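Local coordinates for protein AAR187Cp (Eremothecium gossypii, PDB 3ZIL) that probably regulates cohesin and the establishment of sister-chromatid cohesion, acting through the all-helical Wap1 domain that forms this C-terminal part of Wpl1, at residues Ala104-Leu108 and Glu109-Leu113; Ser189-Glu192 and Asn193-Ala197. All blocks are in the same frame, centred on the assembly; numbering follows the deposited sequence.

Overall arrangement
Followed from the N terminus, the chain of this elongated, all-helical Wap1 domain reaches contact 1 first, where the loop after helix 81-93 ends and helix 108-116 starts. Contact 2 comes some eighty residues later, at the other kind of helix end: helix 185-193 stops there and the chain leaves toward helix 201-215. Each closes just one local turn, and the two follow in series, neither nesting nor crossing. The centres of contact 1 and contact 2 lie about 17 Å apart; their nearest atoms are about 7 Å apart, without touching. Helix 147-158 and the loop after it link them, for Trp-155 and Val-165 have partners in both contacts.

Contact 1. Residues Ala104-Leu108 and Glu109-Leu113; sequences AMLSL and ENFIL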
# COMPACT_ATOMS: atom_id res chain seq x y z
N ALA A 104 11.96 8.61 16.87
CA ALA A 104 12.82 9.27 15.86
C ALA A 104 14.23 8.69 15.92
O ALA A 104 15.03 8.88 14.98
CB ALA A 104 12.91 10.80 16.10
N MET A 105 14.57 7.89 16.95
CA MET A 105 15.92 7.30 16.84
C MET A 105 15.98 6.23 15.76
O MET A 105 17.05 5.75 15.46
CB MET A 105 16.48 6.73 18.16
CG MET A 105 16.55 7.72 19.30
SD MET A 105 16.97 6.80 20.87
CE MET A 105 18.76 6.72 20.75
N LEU A 106 14.81 5.81 15.21
CA LEU A 106 14.76 4.90 14.09
C LEU A 106 14.42 5.70 12.84
O LEU A 106 13.19 5.86 12.53
CB LEU A 106 13.69 3.77 14.32
CG LEU A 106 13.91 2.79 15.50
CD1 LEU A 106 13.69 3.49 16.85
CD2 LEU A 106 13.00 1.55 15.39
N SER A 107 15.44 6.24 12.12
CA SER A 107 15.11 7.22 11.06
C SER A 107 14.32 6.53 9.96
O SER A 107 14.77 5.52 9.44
CB SER A 107 16.36 7.83 10.43
OG SER A 107 15.99 8.47 9.22
N LEU A 108 13.15 7.05 9.63
CA LEU A 108 12.34 6.49 8.56
C LEU A 108 13.10 6.56 7.25
O LEU A 108 13.34 5.57 6.58
CB LEU A 108 10.99 7.23 8.47
CG LEU A 108 10.00 6.72 9.55
CD1 LEU A 108 8.70 7.50 9.59
CD2 LEU A 108 9.65 5.25 9.35
N GLU A 109 13.52 7.75 6.90
CA GLU A 109 14.21 7.92 5.66
C GLU A 109 15.60 7.22 5.58
O GLU A 109 15.98 6.64 4.54
CB GLU A 109 14.30 9.44 5.34
CG GLU A 109 15.14 9.68 4.14
CD GLU A 109 15.25 11.14 3.76
OE1 GLU A 109 14.53 12.00 4.32
OE2 GLU A 109 16.09 11.39 2.88
N ASN A 110 16.37 7.25 6.66
CA ASN A 110 17.76 6.64 6.53
C ASN A 110 17.97 5.22 7.13
O ASN A 110 19.08 4.69 7.07
CB ASN A 110 18.77 7.64 7.12
CG ASN A 110 18.57 9.04 6.54
OD1 ASN A 110 18.68 9.21 5.37
ND2 ASN A 110 18.17 9.98 7.34
N PHE A 111 16.96 4.63 7.79
CA PHE A 111 17.20 3.31 8.43
C PHE A 111 16.05 2.39 8.02
O PHE A 111 16.24 1.40 7.38
CB PHE A 111 17.20 3.47 9.99
CG PHE A 111 17.33 2.18 10.78
CD1 PHE A 111 18.40 1.31 10.55
CD2 PHE A 111 16.44 1.90 11.82
CE1 PHE A 111 18.51 0.14 11.27
CE2 PHE A 111 16.54 0.72 12.56
CZ PHE A 111 17.60 -0.16 12.29
N ILE A 112 14.85 2.77 8.42
CA ILE A 112 13.69 1.92 8.23
C ILE A 112 13.42 1.72 6.72
O ILE A 112 13.25 0.59 6.31
CB ILE A 112 12.45 2.50 8.93
CG1 ILE A 112 12.56 2.36 10.46
CG2 ILE A 112 11.14 1.88 8.44
CD1 ILE A 112 12.50 0.93 11.04
N LEU A 113 13.32 2.80 5.94
CA LEU A 113 12.99 2.67 4.49
C LEU A 113 14.04 1.83 3.77
O LEU A 113 13.70 0.88 3.08
CB LEU A 113 12.78 4.07 3.79
CG LEU A 113 12.82 4.17 2.25
CD1 LEU A 113 11.80 3.23 1.58
CD2 LEU A 113 12.64 5.61 1.72
O HOH W 1 13.24 10.03 8.15
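Ser-107 and Asn-110 meet at the start of helix 108-116, where the serine side chain reaches forward as the N-cap. Its hydroxyl stands opposite the backbone nitrogen about CA-CB (chi1 165°), which carries OG round to accept from Asn-110 N at 2.9 Å in a nearly straight bond. Serine suits this place because a short side chain can stand in for the carbonyl that a preceding turn would have supplied. A water accepts from Glu-109 N at 2.6 Å and makes a weak hydrogen bond, 3.3 Å, with Ser-107 OG, so a second amide of the first turn is also met.

The carbonyl of the same serine is gripped twice. Ile-112 N approaches Ser-107 O almost straight, at 2.9 Å and tilted 16° from the carbonyl plane, whereas Phe-111 N comes from a more bent direction, 35° from that plane. The bond to Ile-112, like that from Leu-113 N to Leu-108 O, spans five residues, the mark of a wider pi-type turn.

Apolar groups flank these capping bonds. Leu-108 and Ile-112 run side by side, with Leu-108 CD2 3.8 Å from Ile-112 CG2, so their branched ends, one turn apart, present a single hydrocarbon surface to Trp-155. The Phe-111 ring presents CD2 to Leu-106 CB at 4.2 Å, a looser touch of a methylene on a ring carbon.

Among the surrounding helices, Trp-155 of helix 147-158 also packs against Leu-113, while Phe-111 rests on Ser-84 and Gln-87 of helix 81-93 and Leu-106 reaches Trp-69 of helix 54-72.

Contact 2. Residues Ser189-Glu192 and Asn193-Ala197; sequences SLLE and NNIVA
Asn-194 reaches back over the last turn of helix 185-193 to the carbonyl of Leu-190. Its CB lies 3.4 Å from Leu-190 O and also passes near Leu-191 O. From there CG swings to the side of its own backbone nitrogen (chi1 -86°), directing the flat amide at the helix end. At the tip, ND2 donates to Leu-190 O at 2.7 Å; the acceptor lies close to the amide plane, while the donor is tilted 24° from the carbonyl plane. The other branch, OD1, faces away from the helix end and accepts from Val-165 N in a neighbouring loop, so both ends of this buried amide are engaged and its rotation is fixed. Asparagine suits the position because one short group can both donate and accept.

The backbone bonds change spacing as the helix ends. Asn-193 N still makes a regular helical bond to Ser-189 O, at 2.9 Å. Asn-194 N then donates to Leu-191 O at 3.1 Å, and Ile-195 N reaches Glu-192 O at a longer 3.3 Å, the three-residue spacing of a tightened final turn. Beyond it, Leu-191 and Ile-195 cross obliquely, with CD2 of the leucine 4.0 Å from CD1 of the isoleucine; hydrocarbon ends fit here, where both face helix 225-235 at Cys-230 and Leu-234.

Each carbonyl of the helix end thus has its own answer: the Asn-194 amide meets Leu-190 O, Asn-194 N meets Leu-191 O, and Lys-233 donates to Glu-192 O and, weakly, to Ile-195 O. The positive charge of that lysine probably eases the helix dipole.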
# COMPACT_ATOMS: atom_id res chain seq x y z
N SER A 189 0.06 -0.71 1.54
CA SER A 189 -0.48 0.25 2.51
C SER A 189 0.52 1.37 2.86
O SER A 189 0.16 2.50 2.85
CB SER A 189 -0.95 -0.47 3.79
OG SER A 189 -1.07 0.53 4.79
N LEU A 190 1.79 1.06 3.16
CA LEU A 190 2.75 2.10 3.37
C LEU A 190 2.99 3.05 2.14
O LEU A 190 3.17 4.25 2.29
CB LEU A 190 4.09 1.39 3.69
CG LEU A 190 4.22 0.65 4.97
CD1 LEU A 190 5.47 -0.21 4.91
CD2 LEU A 190 4.15 1.65 6.18
N LEU A 191 3.04 2.48 0.94
CA LEU A 191 3.10 3.24 -0.29
C LEU A 191 1.90 4.22 -0.35
O LEU A 191 2.08 5.43 -0.52
CB LEU A 191 3.13 2.29 -1.50
CG LEU A 191 3.51 2.92 -2.90
CD1 LEU A 191 3.80 1.72 -3.86
CD2 LEU A 191 2.44 3.90 -3.44
N GLU A 192 0.69 3.71 -0.16
CA GLU A 192 -0.54 4.48 -0.22
C GLU A 192 -0.54 5.60 0.82
O GLU A 192 -0.82 6.73 0.52
CB GLU A 192 -1.72 3.55 0.00
CG GLU A 192 -3.10 4.08 -0.33
CD GLU A 192 -4.21 3.24 0.27
OE1 GLU A 192 -4.16 2.03 0.32
OE2 GLU A 192 -5.15 3.84 0.70
N ASN A 193 -0.19 5.24 2.03
CA ASN A 193 -0.12 6.24 3.09
C ASN A 193 1.01 7.25 3.01
O ASN A 193 1.02 8.15 3.80
CB ASN A 193 -0.24 5.61 4.49
CG ASN A 193 -1.57 4.92 4.66
OD1 ASN A 193 -1.66 3.77 5.08
ND2 ASN A 193 -2.60 5.56 4.23
N ASN A 194 1.92 7.14 2.03
CA ASN A 194 2.97 8.11 1.91
C ASN A 194 2.77 8.99 0.65
O ASN A 194 3.67 9.70 0.24
CB ASN A 194 4.32 7.39 1.88
CG ASN A 194 4.86 7.12 3.28
OD1 ASN A 194 5.61 7.94 3.78
ND2 ASN A 194 4.45 6.01 3.94
N ILE A 195 1.58 8.89 0.05
CA ILE A 195 1.15 9.76 -1.02
C ILE A 195 0.41 10.93 -0.32
O ILE A 195 -0.58 10.69 0.37
CB ILE A 195 0.17 9.03 -1.95
CG1 ILE A 195 0.90 7.90 -2.72
CG2 ILE A 195 -0.52 10.00 -2.91
CD1 ILE A 195 -0.08 7.05 -3.52
N VAL A 196 0.87 12.19 -0.47
CA VAL A 196 0.21 13.35 0.22
C VAL A 196 -0.88 13.94 -0.69
O VAL A 196 -0.90 13.72 -1.96
CB VAL A 196 1.28 14.39 0.67
CG1 VAL A 196 2.44 13.67 1.37
CG2 VAL A 196 1.90 15.16 -0.51
N ALA A 197 -1.74 14.77 -0.13
CA ALA A 197 -2.86 15.26 -0.91
C ALA A 197 -2.48 16.50 -1.74
O ALA A 197 -3.21 16.85 -2.68
CB ALA A 197 -4.00 15.59 0.06